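Local coordinates for aspartate aminotransferase, cytoplasmic (PDB 6JPK), which catalyses the reversible transfer of an amino group between L-aspartate and 2-oxoglutarate, using pyridoxal 5'-phosphate as cofactor, in the cytoplasm, at residues A74-A84 with D98-V106; S107-F118 with F247-K255. The protein carries 1 engineered substitution. All blocks are in the same frame, centred on the assembly; numbering follows the deposited sequence. Where two conformers were deposited one is given.

Overall arrangement
Followed from the N terminus, the chain first closes a short loop: in interaction 1 the turn and helix at 74-84 pack on strand 100-106, with 13 residues between the segments. That strand, at one end of the mixed sheet within this chain, runs straight into helix 107-127, which opens interaction 2. This second contact spans 128 residues before strand 247-252 returns to pack against the helix. The two contacts follow in series, neither nesting nor crossing, yet share one sheet, in which strand 264-270 separates 100-106 from 247-252. Helices 77-87 and 107-127 cover opposite faces of it: Gln251, whose CB points away from helix 107-127, hydrogen-bonds His268 and probably Ala83 O, while Met103 packs on Leu114.

Interaction 1: A74-A84 with D98-V106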
ATOM      1  N   ALA A  74      -5.927  -6.075  -9.184  1.00  7.80           N
ATOM      2  CA  ALA A  74      -4.604  -6.103  -9.792  1.00  7.65           C
ATOM      3  C   ALA A  74      -4.166  -4.733 -10.315  1.00  8.06           C
ATOM      4  O   ALA A  74      -3.028  -4.596 -10.785  1.00  8.08           O
ATOM      5  CB  ALA A  74      -4.575  -7.140 -10.922  1.00  7.84           C
ATOM      6  N   GLY A  75      -5.033  -3.732 -10.255  1.00  9.81           N
ATOM      7  CA  GLY A  75      -4.685  -2.363 -10.588  1.00 10.89           C
ATOM      8  C   GLY A  75      -5.320  -1.909 -11.892  1.00 12.37           C
ATOM      9  O   GLY A  75      -6.145  -2.596 -12.495  1.00  7.95           O
ATOM     10  N   LEU A  76      -4.907  -0.720 -12.321  1.00 12.25           N
ATOM     11  CA  LEU A  76      -5.458  -0.080 -13.510  1.00  9.20           C
ATOM     12  C   LEU A  76      -4.943  -0.802 -14.749  1.00  9.31           C
ATOM     13  O   LEU A  76      -3.725  -0.829 -14.973  1.00  7.89           O
ATOM     14  CB  LEU A  76      -5.048   1.394 -13.524  1.00  7.91           C
ATOM     15  CG  LEU A  76      -5.479   2.254 -14.706  1.00  9.90           C
ATOM     16  CD1 LEU A  76      -6.993   2.511 -14.668  1.00 11.59           C
ATOM     17  CD2 LEU A  76      -4.694   3.564 -14.713  1.00  8.13           C
ATOM     18  N   PRO A  77      -5.811  -1.408 -15.565  1.00 10.85           N
ATOM     19  CA  PRO A  77      -5.306  -2.281 -16.643  1.00 11.74           C
ATOM     20  C   PRO A  77      -4.406  -1.579 -17.643  1.00 12.43           C
ATOM     21  O   PRO A  77      -3.413  -2.169 -18.088  1.00 11.62           O
ATOM     22  CB  PRO A  77      -6.595  -2.800 -17.300  1.00 15.05           C
ATOM     23  CG  PRO A  77      -7.613  -2.748 -16.192  1.00 14.84           C
ATOM     24  CD  PRO A  77      -7.274  -1.498 -15.412  1.00 11.47           C
ATOM     25  N   ARG A  78      -4.702  -0.332 -18.015  1.00 10.26           N
ATOM     26  CA  ARG A  78      -3.821   0.317 -18.977  1.00 13.64           C
ATOM     27  C   ARG A  78      -2.485   0.694 -18.352  1.00 13.37           C
ATOM     28  O   ARG A  78      -1.521   0.939 -19.087  1.00 12.74           O
ATOM     29  CB  ARG A  78      -4.489   1.549 -19.590  1.00 16.95           C
ATOM     30  CG  ARG A  78      -5.137   2.472 -18.599  1.00 21.43           C
ATOM     31  CD  ARG A  78      -6.320   3.212 -19.251  1.00 29.14           C
ATOM     32  NE  ARG A  78      -7.028   4.045 -18.280  1.00 28.14           N
ATOM     33  CZ  ARG A  78      -6.553   5.201 -17.835  1.00 26.86           C
ATOM     34  NH1 ARG A  78      -5.380   5.639 -18.294  1.00 21.28           N
ATOM     35  NH2 ARG A  78      -7.240   5.913 -16.942  1.00 27.28           N
ATOM     36  N   PHE A  79      -2.409   0.753 -17.017  1.00  8.42           N
ATOM     37  CA  PHE A  79      -1.104   0.884 -16.379  1.00  7.92           C
ATOM     38  C   PHE A  79      -0.350  -0.442 -16.366  1.00  9.48           C
ATOM     39  O   PHE A  79       0.808  -0.501 -16.791  1.00  8.47           O
ATOM     40  CB  PHE A  79      -1.236   1.417 -14.952  1.00  7.60           C
ATOM     41  CG  PHE A  79       0.044   1.283 -14.145  1.00  9.51           C
ATOM     42  CD1 PHE A  79       1.115   2.143 -14.367  1.00  7.29           C
ATOM     43  CD2 PHE A  79       0.178   0.282 -13.185  1.00  7.17           C
ATOM     44  CE1 PHE A  79       2.292   2.015 -13.636  1.00  7.08           C
ATOM     45  CE2 PHE A  79       1.354   0.150 -12.436  1.00  6.97           C
ATOM     46  CZ  PHE A  79       2.408   1.015 -12.665  1.00  6.92           C
ATOM     47  N   THR A  80      -0.971  -1.519 -15.858  1.00  9.16           N
ATOM     48  CA  THR A  80      -0.218  -2.766 -15.737  1.00 10.53           C
ATOM     49  C   THR A  80       0.235  -3.256 -17.105  1.00  9.55           C
ATOM     50  O   THR A  80       1.349  -3.777 -17.246  1.00  7.72           O
ATOM     51  CB  THR A  80      -1.030  -3.856 -15.027  1.00  9.77           C
ATOM     52  OG1 THR A  80      -2.216  -4.137 -15.777  1.00 10.49           O
ATOM     53  CG2 THR A  80      -1.397  -3.445 -13.581  1.00  8.15           C
ATOM     54  N   LYS A  81      -0.599  -3.077 -18.135  1.00  8.05           N
ATOM     55  CA  LYS A  81      -0.173  -3.507 -19.465  1.00 10.85           C
ATOM     56  C   LYS A  81       0.994  -2.659 -19.966  1.00 12.24           C
ATOM     57  O   LYS A  81       1.987  -3.195 -20.467  1.00 11.34           O
ATOM     58  CB  LYS A  81      -1.339  -3.456 -20.453  1.00 15.51           C
ATOM     59  CG  LYS A  81      -0.996  -4.041 -21.838  1.00 23.22           C
ATOM     60  CD  LYS A  81      -2.153  -3.879 -22.813  1.00 29.79           C
ATOM     61  CE  LYS A  81      -1.820  -4.432 -24.195  1.00 33.78           C
ATOM     62  NZ  LYS A  81      -2.845  -4.011 -25.200  1.00 34.14           N
ATOM     63  N   ALA A  82       0.890  -1.329 -19.839  1.00 10.41           N
ATOM     64  CA  ALA A  82       1.955  -0.439 -20.309  1.00  9.91           C
ATOM     65  C   ALA A  82       3.246  -0.622 -19.512  1.00 10.02           C
ATOM     66  O   ALA A  82       4.347  -0.503 -20.068  1.00  8.94           O
ATOM     67  CB  ALA A  82       1.496   1.016 -20.224  1.00  8.24           C
ATOM     68  N   ALA A  83       3.135  -0.884 -18.206  1.00  7.68           N
ATOM     69  CA  ALA A  83       4.327  -1.087 -17.390  1.00  7.45           C
ATOM     70  C   ALA A  83       5.115  -2.305 -17.858  1.00 13.59           C
ATOM     71  O   ALA A  83       6.354  -2.281 -17.893  1.00  7.44           O
ATOM     72  CB  ALA A  83       3.935  -1.244 -15.921  1.00  7.23           C
ATOM     73  N   ALA A  84       4.407  -3.383 -18.212  1.00  9.56           N
ATOM     74  CA  ALA A  84       5.059  -4.565 -18.766  1.00  8.56           C
ATOM     75  C   ALA A  84       5.651  -4.280 -20.144  1.00  9.76           C
ATOM     76  O   ALA A  84       6.747  -4.757 -20.468  1.00  8.00           O
ATOM     77  CB  ALA A  84       4.057  -5.715 -18.848  1.00  7.93           C
ATOM     78  N   ASP A  98      -0.198 -13.385 -23.748  1.00 12.38           N
ATOM     79  CA  ASP A  98      -0.862 -13.413 -22.437  1.00 13.85           C
ATOM     80  C   ASP A  98      -0.048 -14.218 -21.422  1.00 12.91           C
ATOM     81  O   ASP A  98      -0.594 -14.988 -20.627  1.00 10.20           O
ATOM     82  CB  ASP A  98      -2.292 -13.967 -22.560  1.00 16.48           C
ATOM     83  CG  ASP A  98      -3.148 -13.700 -21.325  1.00 21.12           C
ATOM     84  OD1 ASP A  98      -3.040 -12.599 -20.745  1.00 24.11           O
ATOM     85  OD2 ASP A  98      -3.945 -14.592 -20.951  1.00 26.76           O
ATOM     86  N   ARG A  99       1.272 -14.046 -21.442  1.00 10.78           N
ATOM     87  CA  ARG A  99       2.155 -14.791 -20.554  1.00  9.64           C
ATOM     88  C   ARG A  99       2.646 -13.995 -19.344  1.00 10.95           C
ATOM     89  O   ARG A  99       3.373 -14.555 -18.515  1.00  9.48           O
ATOM     90  CB  ARG A  99       3.361 -15.318 -21.341  1.00  9.81           C
ATOM     91  CG  ARG A  99       3.060 -16.564 -22.184  1.00 11.20           C
ATOM     92  CD  ARG A  99       4.206 -16.861 -23.159  1.00 11.83           C
ATOM     93  NE  ARG A  99       5.475 -17.035 -22.463  1.00 13.33           N
ATOM     94  CZ  ARG A  99       6.646 -17.192 -23.074  1.00 14.27           C
ATOM     95  NH1 ARG A  99       6.707 -17.194 -24.409  1.00 12.45           N
ATOM     96  NH2 ARG A  99       7.750 -17.345 -22.351  1.00 11.53           N
ATOM     97  N   VAL A 100       2.280 -12.722 -19.196  1.00  8.97           N
ATOM     98  CA  VAL A 100       2.778 -11.910 -18.082  1.00  8.60           C
ATOM     99  C   VAL A 100       1.625 -11.650 -17.121  1.00 10.16           C
ATOM    100  O   VAL A 100       0.594 -11.090 -17.513  1.00  8.99           O
ATOM    101  CB  VAL A 100       3.410 -10.591 -18.565  1.00  8.43           C
ATOM    102  CG1 VAL A 100       3.988  -9.804 -17.383  1.00  9.92           C
ATOM    103  CG2 VAL A 100       4.502 -10.858 -19.581  1.00  8.57           C
ATOM    104  N   ALA A 101       1.784 -12.085 -15.870  1.00 11.27           N
ATOM    105  CA  ALA A 101       0.854 -11.743 -14.796  1.00 12.68           C
ATOM    106  C   ALA A 101       1.386 -10.484 -14.122  1.00 11.45           C
ATOM    107  O   ALA A 101       2.468 -10.504 -13.538  1.00 12.86           O
ATOM    108  CB  ALA A 101       0.724 -12.889 -13.791  1.00 10.63           C
ATOM    109  N   SER A 102       0.643  -9.383 -14.224  1.00  7.83           N
ATOM    110  CA  SER A 102       1.096  -8.079 -13.744  1.00  7.57           C
ATOM    111  C   SER A 102       0.160  -7.595 -12.650  1.00 12.66           C
ATOM    112  O   SER A 102      -1.062  -7.589 -12.828  1.00 12.46           O
ATOM    113  CB  SER A 102       1.154  -7.049 -14.877  1.00 11.04           C
ATOM    114  OG  SER A 102       2.035  -7.477 -15.914  1.00 12.58           O
ATOM    115  N   MET A 103       0.733  -7.190 -11.520  1.00  8.99           N
ATOM    116  CA  MET A 103      -0.032  -6.697 -10.385  1.00 11.21           C
ATOM    117  C   MET A 103       0.510  -5.327 -10.009  1.00 11.11           C
ATOM    118  O   MET A 103       1.657  -5.212  -9.552  1.00  7.86           O
ATOM    119  CB  MET A 103       0.067  -7.658  -9.204  1.00 14.36           C
ATOM    120  CG  MET A 103      -0.558  -9.019  -9.481  1.00 19.13           C
ATOM    121  SD  MET A 103      -2.255  -9.057  -8.857  1.00 25.16           S
ATOM    122  CE  MET A 103      -1.910  -8.464  -7.182  1.00  7.36           C
ATOM    123  N   GLN A 104      -0.304  -4.294 -10.202  1.00  7.00           N
ATOM    124  CA  GLN A 104       0.065  -2.975  -9.703  1.00  6.86           C
ATOM    125  C   GLN A 104       0.274  -3.072  -8.199  1.00  8.01           C
ATOM    126  O   GLN A 104      -0.517  -3.700  -7.488  1.00  9.56           O
ATOM    127  CB  GLN A 104      -1.013  -1.951 -10.043  1.00  6.97           C
ATOM    128  CG  GLN A 104      -0.733  -0.548  -9.520  1.00  6.88           C
ATOM    129  CD  GLN A 104      -1.875   0.402  -9.814  1.00  7.80           C
ATOM    130  OE1 GLN A 104      -2.656   0.196 -10.762  1.00  7.22           O
ATOM    131  NE2 GLN A 104      -1.978   1.457  -9.007  1.00  7.00           N
ATOM    132  N   SER A 105       1.360  -2.481  -7.722  1.00  7.54           N
ATOM    133  CA  SER A 105       1.803  -2.635  -6.345  0.50  8.85           C
ATOM    134  C   SER A 105       2.062  -1.267  -5.727  1.00 10.34           C
ATOM    135  O   SER A 105       2.119  -0.241  -6.418  1.00 10.05           O
ATOM    136  CB  SER A 105       3.077  -3.490  -6.274  0.50  9.22           C
ATOM    137  OG  SER A 105       4.103  -2.918  -7.072  0.50  6.34           O
ATOM    138  N   VAL A 106       2.240  -1.266  -4.410  1.00  8.47           N
ATOM    139  CA  VAL A 106       2.616  -0.055  -3.693  1.00  8.45           C
ATOM    140  C   VAL A 106       4.106   0.142  -3.946  1.00  9.06           C
ATOM    141  O   VAL A 106       4.944  -0.166  -3.087  1.00 10.29           O
ATOM    142  CB  VAL A 106       2.299  -0.162  -2.191  1.00  9.17           C
ATOM    143  CG1 VAL A 106       2.601   1.154  -1.476  1.00  6.60           C
ATOM    144  CG2 VAL A 106       0.838  -0.556  -1.981  1.00  9.62           C
TER
HETATM  145  O   HOH W   1       0.771  -7.045 -18.044  1.00 17.26           O
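Gln104 meets the turn of Ala74, Gly75 and Leu76 with both its backbone and its side chain, a compact example of how one strand residue can hold the start of a helix. Its N donates to Ala74 O at 2.8 Å, from a position tilted 33° out of the carbonyl plane. With CG anti to the backbone N and the chain extended beyond it, the amide is carried along the turn until OE1 accepts from Leu76 N at 2.9 Å. This second bond is nearly straight (165° at the hydrogen). Leu76 is the N-cap residue of helix 77-87, which places the amide oxygen at the positive end of the helix.

Packing is dense around this grip. Gly75 CA lies 3.3 Å from Gln104 OE1, and a side chain on Gly75 would run into Gln104 CB. The Phe79 ring crosses the glutamine chain at about a right angle, its CE2 3.7 Å from Gln104 CG, with ring and amide planes 72° apart. Thr80 crosses the same chain about as squarely, its CG2 3.7 Å from Gln104 N. On the neighbouring strand residue, the bent side chain of Met103 brings SD to 3.6 Å from Ala74 CB.

Further along the helix, whose outward side faces solvent, the fit relaxes. Thr80 CB meets Ser102 CB at 3.9 Å. Ala84 CB comes only to 4.3 Å from Val100 CG1, and a water links Ser102 OG to Thr80 O, weakly on the threonine side; Ser102 OG also bonds His268.

The chemistry is thus unevenly divided. Two bonds to a single glutamine fix the turn before the helix, a position in which the helix dipole would probably strengthen the amide's hold, whereas the later turn rests on small carbon contacts and a water.

Interaction 2: S107-F118 with F247-K255; sequences SGTGANFLAASF and FFVCQSFAK. With PO4 (phosphate ion), chain C.
A chi1 of -54° turns Cys250 SG against the helix, where it touches Ala115 CB at 3.9 Å and lies beside Asn112 OD1. Asn112, its CG beside its backbone N (chi1 -82°), folds back so that ND2 donates to Gly108 O at 2.9 Å, while Asn112 N reaches the same oxygen from the opposite carbonyl face. ND2 also bonds Asp219. With an alanine in its place, Gly108 O would probably have one donor fewer, Asp219 would lack this partner, and a gap would open over Cys250.

Nearer the helix start, Ala111 CB meets Cys250 CB at 3.8 Å. Farther on, the rings of Phe118 and Phe248 touch rim to rim, planes at 46°.

At the helix start, Gly108 has no side chain to collide with Ser252 CB, and its N donates to phosphate O2 at 2.7 Å. Ser252 OG gives to the same O2 and accepts from Ala254 N, an ST turn. Thr109 N holds O1 at 2.9 Å; Arg263 and, from the second subunit, Tyr70 also bond the ion. This free phosphate, probably from the crystallisation liquor, lies near Lys255, the probable cofactor lysine, consistent with the cofactor-phosphate site of class I aminotransferases.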
ATOM      1  N   SER A 107       4.428   0.618  -5.150  1.00  8.76           N
ATOM      2  CA  SER A 107       5.783   0.872  -5.632  1.00 11.58           C
ATOM      3  C   SER A 107       6.646  -0.386  -5.626  1.00  9.00           C
ATOM      4  O   SER A 107       6.125  -1.510  -5.571  1.00  9.18           O
ATOM      5  CB  SER A 107       6.448   1.980  -4.812  1.00 15.55           C
ATOM      6  OG  SER A 107       7.325   2.763  -5.623  1.00 12.50           O
ATOM      7  N   GLY A 108       7.966  -0.203  -5.709  1.00  7.90           N
ATOM      8  CA  GLY A 108       8.860  -1.348  -5.805  1.00  7.19           C
ATOM      9  C   GLY A 108       8.863  -2.211  -4.553  1.00  7.57           C
ATOM     10  O   GLY A 108       8.960  -3.439  -4.636  1.00  6.55           O
ATOM     11  N   THR A 109       8.765  -1.590  -3.378  1.00  6.90           N
ATOM     12  CA  THR A 109       8.790  -2.380  -2.147  1.00  6.92           C
ATOM     13  C   THR A 109       7.584  -3.307  -2.072  1.00  8.69           C
ATOM     14  O   THR A 109       7.716  -4.491  -1.741  1.00  7.40           O
ATOM     15  CB  THR A 109       8.842  -1.467  -0.926  1.00  9.90           C
ATOM     16  OG1 THR A 109      10.010  -0.648  -1.016  1.00 11.79           O
ATOM     17  CG2 THR A 109       8.918  -2.303   0.361  1.00  8.67           C
ATOM     18  N   GLY A 110       6.394  -2.778  -2.386  1.00  8.06           N
ATOM     19  CA  GLY A 110       5.203  -3.608  -2.419  1.00  6.20           C
ATOM     20  C   GLY A 110       5.259  -4.689  -3.479  1.00  6.40           C
ATOM     21  O   GLY A 110       4.739  -5.788  -3.272  1.00  6.38           O
ATOM     22  N   ALA A 111       5.886  -4.406  -4.631  1.00  6.24           N
ATOM     23  CA  ALA A 111       6.086  -5.467  -5.615  1.00  9.06           C
ATOM     24  C   ALA A 111       6.972  -6.577  -5.051  1.00  7.62           C
ATOM     25  O   ALA A 111       6.676  -7.768  -5.219  1.00  6.73           O
ATOM     26  CB  ALA A 111       6.689  -4.901  -6.901  1.00  7.28           C
ATOM     27  N   ASN A 112       8.060  -6.204  -4.377  1.00  8.18           N
ATOM     28  CA  ASN A 112       8.920  -7.201  -3.745  1.00  9.16           C
ATOM     29  C   ASN A 112       8.153  -7.988  -2.685  1.00  6.49           C
ATOM     30  O   ASN A 112       8.339  -9.204  -2.543  1.00  7.31           O
ATOM     31  CB  ASN A 112      10.157  -6.521  -3.131  1.00 10.98           C
ATOM     32  CG  ASN A 112      11.264  -6.259  -4.164  1.00 14.55           C
ATOM     33  OD1 ASN A 112      12.036  -7.156  -4.492  1.00 19.28           O
ATOM     34  ND2 ASN A 112      11.337  -5.030  -4.676  1.00 12.98           N
ATOM     35  N   PHE A 113       7.282  -7.311  -1.928  1.00  6.43           N
ATOM     36  CA  PHE A 113       6.505  -8.014  -0.914  1.00 11.24           C
ATOM     37  C   PHE A 113       5.576  -9.029  -1.560  1.00 11.89           C
ATOM     38  O   PHE A 113       5.455 -10.170  -1.089  1.00  6.91           O
ATOM     39  CB  PHE A 113       5.716  -7.019  -0.060  1.00 10.42           C
ATOM     40  CG  PHE A 113       4.848  -7.677   0.977  1.00 12.34           C
ATOM     41  CD1 PHE A 113       3.507  -7.926   0.722  1.00 15.21           C
ATOM     42  CD2 PHE A 113       5.379  -8.077   2.191  1.00 11.78           C
ATOM     43  CE1 PHE A 113       2.702  -8.554   1.666  1.00 18.32           C
ATOM     44  CE2 PHE A 113       4.588  -8.697   3.144  1.00 13.12           C
ATOM     45  CZ  PHE A 113       3.246  -8.937   2.886  1.00 14.15           C
ATOM     46  N   LEU A 114       4.937  -8.642  -2.668  1.00  8.00           N
ATOM     47  CA  LEU A 114       4.064  -9.567  -3.388  1.00  8.79           C
ATOM     48  C   LEU A 114       4.834 -10.785  -3.877  1.00  9.23           C
ATOM     49  O   LEU A 114       4.402 -11.928  -3.683  1.00  7.23           O
ATOM     50  CB  LEU A 114       3.418  -8.867  -4.584  1.00 10.94           C
ATOM     51  CG  LEU A 114       1.984  -8.361  -4.502  1.00 22.56           C
ATOM     52  CD1 LEU A 114       1.593  -7.782  -5.863  1.00 20.67           C
ATOM     53  CD2 LEU A 114       1.044  -9.495  -4.098  1.00 23.32           C
ATOM     54  N   ALA A 115       5.951 -10.556  -4.568  1.00  7.08           N
ATOM     55  CA  ALA A 115       6.702 -11.671  -5.123  1.00  8.51           C
ATOM     56  C   ALA A 115       7.186 -12.595  -4.020  1.00  7.79           C
ATOM     57  O   ALA A 115       7.085 -13.822  -4.136  1.00  9.94           O
ATOM     58  CB  ALA A 115       7.876 -11.152  -5.953  1.00  8.24           C
ATOM     59  N   ALA A 116       7.692 -12.019  -2.925  1.00  8.78           N
ATOM     60  CA  ALA A 116       8.241 -12.832  -1.847  1.00  7.77           C
ATOM     61  C   ALA A 116       7.149 -13.618  -1.133  1.00  9.55           C
ATOM     62  O   ALA A 116       7.347 -14.793  -0.813  1.00  7.74           O
ATOM     63  CB  ALA A 116       9.002 -11.953  -0.855  1.00  7.11           C
ATOM     64  N   SER A 117       5.996 -12.986  -0.867  1.00  9.39           N
ATOM     65  CA  SER A 117       4.875 -13.715  -0.272  1.00 11.01           C
ATOM     66  C   SER A 117       4.461 -14.884  -1.152  1.00  9.44           C
ATOM     67  O   SER A 117       4.319 -16.017  -0.675  1.00  8.16           O
ATOM     68  CB  SER A 117       3.674 -12.794  -0.049  1.00 16.40           C
ATOM     69  OG  SER A 117       4.005 -11.704   0.780  1.00 25.26           O
ATOM     70  N   PHE A 118       4.274 -14.630  -2.448  1.00  7.80           N
ATOM     71  CA  PHE A 118       3.911 -15.714  -3.350  1.00  8.06           C
ATOM     72  C   PHE A 118       4.979 -16.808  -3.360  1.00 12.01           C
ATOM     73  O   PHE A 118       4.670 -18.001  -3.240  1.00  8.61           O
ATOM     74  CB  PHE A 118       3.687 -15.192  -4.773  1.00  7.96           C
ATOM     75  CG  PHE A 118       3.419 -16.297  -5.745  1.00  8.26           C
ATOM     76  CD1 PHE A 118       2.155 -16.839  -5.851  1.00  8.49           C
ATOM     77  CD2 PHE A 118       4.449 -16.852  -6.487  1.00  8.35           C
ATOM     78  CE1 PHE A 118       1.904 -17.894  -6.716  1.00  8.82           C
ATOM     79  CE2 PHE A 118       4.212 -17.895  -7.339  1.00  8.67           C
ATOM     80  CZ  PHE A 118       2.926 -18.426  -7.454  1.00  8.91           C
ATOM     81  N   PHE A 247      10.148 -16.417 -14.599  1.00  8.68           N
ATOM     82  CA  PHE A 247      10.867 -15.598 -13.624  1.00  8.37           C
ATOM     83  C   PHE A 247       9.967 -14.443 -13.194  1.00  9.31           C
ATOM     84  O   PHE A 247       8.884 -14.239 -13.754  1.00  8.11           O
ATOM     85  CB  PHE A 247      12.210 -15.094 -14.187  1.00  8.33           C
ATOM     86  CG  PHE A 247      12.084 -14.150 -15.382  1.00  9.27           C
ATOM     87  CD1 PHE A 247      11.790 -14.635 -16.652  1.00 10.19           C
ATOM     88  CD2 PHE A 247      12.302 -12.782 -15.229  1.00 10.03           C
ATOM     89  CE1 PHE A 247      11.685 -13.772 -17.751  1.00  8.55           C
ATOM     90  CE2 PHE A 247      12.199 -11.904 -16.320  1.00  9.96           C
ATOM     91  CZ  PHE A 247      11.893 -12.402 -17.586  1.00  9.25           C
ATOM     92  N   PHE A 248      10.444 -13.675 -12.202  1.00  7.81           N
ATOM     93  CA  PHE A 248       9.703 -12.563 -11.609  1.00  7.55           C
ATOM     94  C   PHE A 248      10.431 -11.245 -11.816  1.00  7.34           C
ATOM     95  O   PHE A 248      11.666 -11.198 -11.877  1.00  7.34           O
ATOM     96  CB  PHE A 248       9.490 -12.744 -10.103  1.00  7.46           C
ATOM     97  CG  PHE A 248       8.642 -13.929  -9.747  1.00  7.68           C
ATOM     98  CD1 PHE A 248       9.183 -15.210  -9.750  1.00  7.95           C
ATOM     99  CD2 PHE A 248       7.303 -13.761  -9.391  1.00  9.62           C
ATOM    100  CE1 PHE A 248       8.406 -16.311  -9.409  1.00  9.80           C
ATOM    101  CE2 PHE A 248       6.521 -14.858  -9.038  1.00  7.90           C
ATOM    102  CZ  PHE A 248       7.069 -16.134  -9.064  1.00  8.17           C
ATOM    103  N   VAL A 249       9.655 -10.164 -11.892  1.00  7.18           N
ATOM    104  CA  VAL A 249      10.201  -8.814 -12.009  1.00  8.07           C
ATOM    105  C   VAL A 249       9.458  -7.898 -11.046  1.00  8.34           C
ATOM    106  O   VAL A 249       8.222  -7.880 -11.037  1.00 10.31           O
ATOM    107  CB  VAL A 249      10.094  -8.264 -13.446  1.00  9.61           C
ATOM    108  CG1 VAL A 249      10.736  -6.876 -13.523  1.00 10.00           C
ATOM    109  CG2 VAL A 249      10.721  -9.218 -14.461  1.00  7.53           C
ATOM    110  N   CYS A 250      10.203  -7.125 -10.254  1.00  8.37           N
ATOM    111  CA  CYS A 250       9.635  -6.101  -9.379  1.00  6.49           C
ATOM    112  C   CYS A 250      10.065  -4.728  -9.885  1.00  9.48           C
ATOM    113  O   CYS A 250      11.259  -4.418  -9.905  1.00  6.51           O
ATOM    114  CB  CYS A 250      10.076  -6.302  -7.930  1.00  6.41           C
ATOM    115  SG  CYS A 250       9.739  -7.959  -7.306  1.00 12.00           S
ATOM    116  N   GLN A 251       9.089  -3.904 -10.268  1.00  6.42           N
ATOM    117  CA  GLN A 251       9.320  -2.687 -11.036  1.00  9.35           C
ATOM    118  C   GLN A 251       8.817  -1.490 -10.252  1.00 11.12           C
ATOM    119  O   GLN A 251       7.709  -1.523  -9.711  1.00  9.46           O
ATOM    120  CB  GLN A 251       8.611  -2.775 -12.388  1.00  6.58           C
ATOM    121  CG  GLN A 251       8.596  -1.522 -13.239  1.00  6.75           C
ATOM    122  CD  GLN A 251       7.709  -1.720 -14.472  1.00  8.76           C
ATOM    123  OE1 GLN A 251       6.697  -2.423 -14.398  1.00  9.31           O
ATOM    124  NE2 GLN A 251       8.103  -1.144 -15.606  1.00  6.99           N
ATOM    125  N   SER A 252       9.631  -0.443 -10.182  1.00  6.31           N
ATOM    126  CA  SER A 252       9.264   0.794  -9.512  1.00  6.27           C
ATOM    127  C   SER A 252       9.328   1.952 -10.497  1.00  9.04           C
ATOM    128  O   SER A 252      10.246   2.025 -11.322  1.00  6.96           O
ATOM    129  CB  SER A 252      10.201   1.081  -8.318  1.00  6.27           C
ATOM    130  OG  SER A 252       9.977   2.371  -7.784  1.00  6.18           O
ATOM    131  N   PHE A 253       8.360   2.863 -10.394  1.00  6.43           N
ATOM    132  CA  PHE A 253       8.407   4.126 -11.115  1.00  6.58           C
ATOM    133  C   PHE A 253       8.750   5.287 -10.192  1.00  6.57           C
ATOM    134  O   PHE A 253       8.601   6.450 -10.586  1.00  6.72           O
ATOM    135  CB  PHE A 253       7.079   4.386 -11.839  1.00  6.71           C
ATOM    136  CG  PHE A 253       6.815   3.417 -12.956  1.00 10.32           C
ATOM    137  CD1 PHE A 253       6.198   2.200 -12.704  1.00 11.22           C
ATOM    138  CD2 PHE A 253       7.208   3.708 -14.248  1.00  7.87           C
ATOM    139  CE1 PHE A 253       5.961   1.292 -13.727  1.00 12.98           C
ATOM    140  CE2 PHE A 253       6.977   2.808 -15.268  1.00  8.63           C
ATOM    141  CZ  PHE A 253       6.356   1.596 -15.007  1.00 10.70           C
ATOM    142  N   ALA A 254       9.211   4.985  -8.974  1.00  8.38           N
ATOM    143  CA  ALA A 254       9.499   6.026  -7.993  1.00  9.12           C
ATOM    144  C   ALA A 254      10.550   6.999  -8.514  1.00 10.65           C
ATOM    145  O   ALA A 254      10.382   8.220  -8.419  1.00  8.03           O
ATOM    146  CB  ALA A 254       9.960   5.388  -6.679  1.00  6.30           C
ATOM    147  N   LYS A 255      11.656   6.477  -9.047  1.00  6.57           N
ATOM    148  CA  LYS A 255      12.730   7.345  -9.514  1.00  8.10           C
ATOM    149  C   LYS A 255      12.585   7.733 -10.989  1.00  7.22           C
ATOM    150  O   LYS A 255      12.803   8.896 -11.337  1.00  7.10           O
ATOM    151  CB  LYS A 255      14.089   6.675  -9.274  1.00 14.02           C
ATOM    152  CG  LYS A 255      14.218   5.948  -7.904  1.00 21.29           C
ATOM    153  CD  LYS A 255      14.804   6.810  -6.820  1.00 25.97           C
ATOM    154  CE  LYS A 255      15.341   5.988  -5.629  1.00 27.64           C
ATOM    155  NZ  LYS A 255      14.313   5.339  -4.746  1.00 25.77           N
TER
HETATM  156  P   PO4 C 501      10.096   2.055  -3.836  1.00 14.97           P
HETATM  157  O1  PO4 C 501       9.367   1.173  -2.843  1.00 11.88           O
HETATM  158  O2  PO4 C 501       9.517   1.921  -5.226  1.00 14.75           O
HETATM  159  O3  PO4 C 501       9.983   3.486  -3.351  1.00 12.88           O
HETATM  160  O4  PO4 C 501      11.561   1.701  -3.930  1.00 18.43           O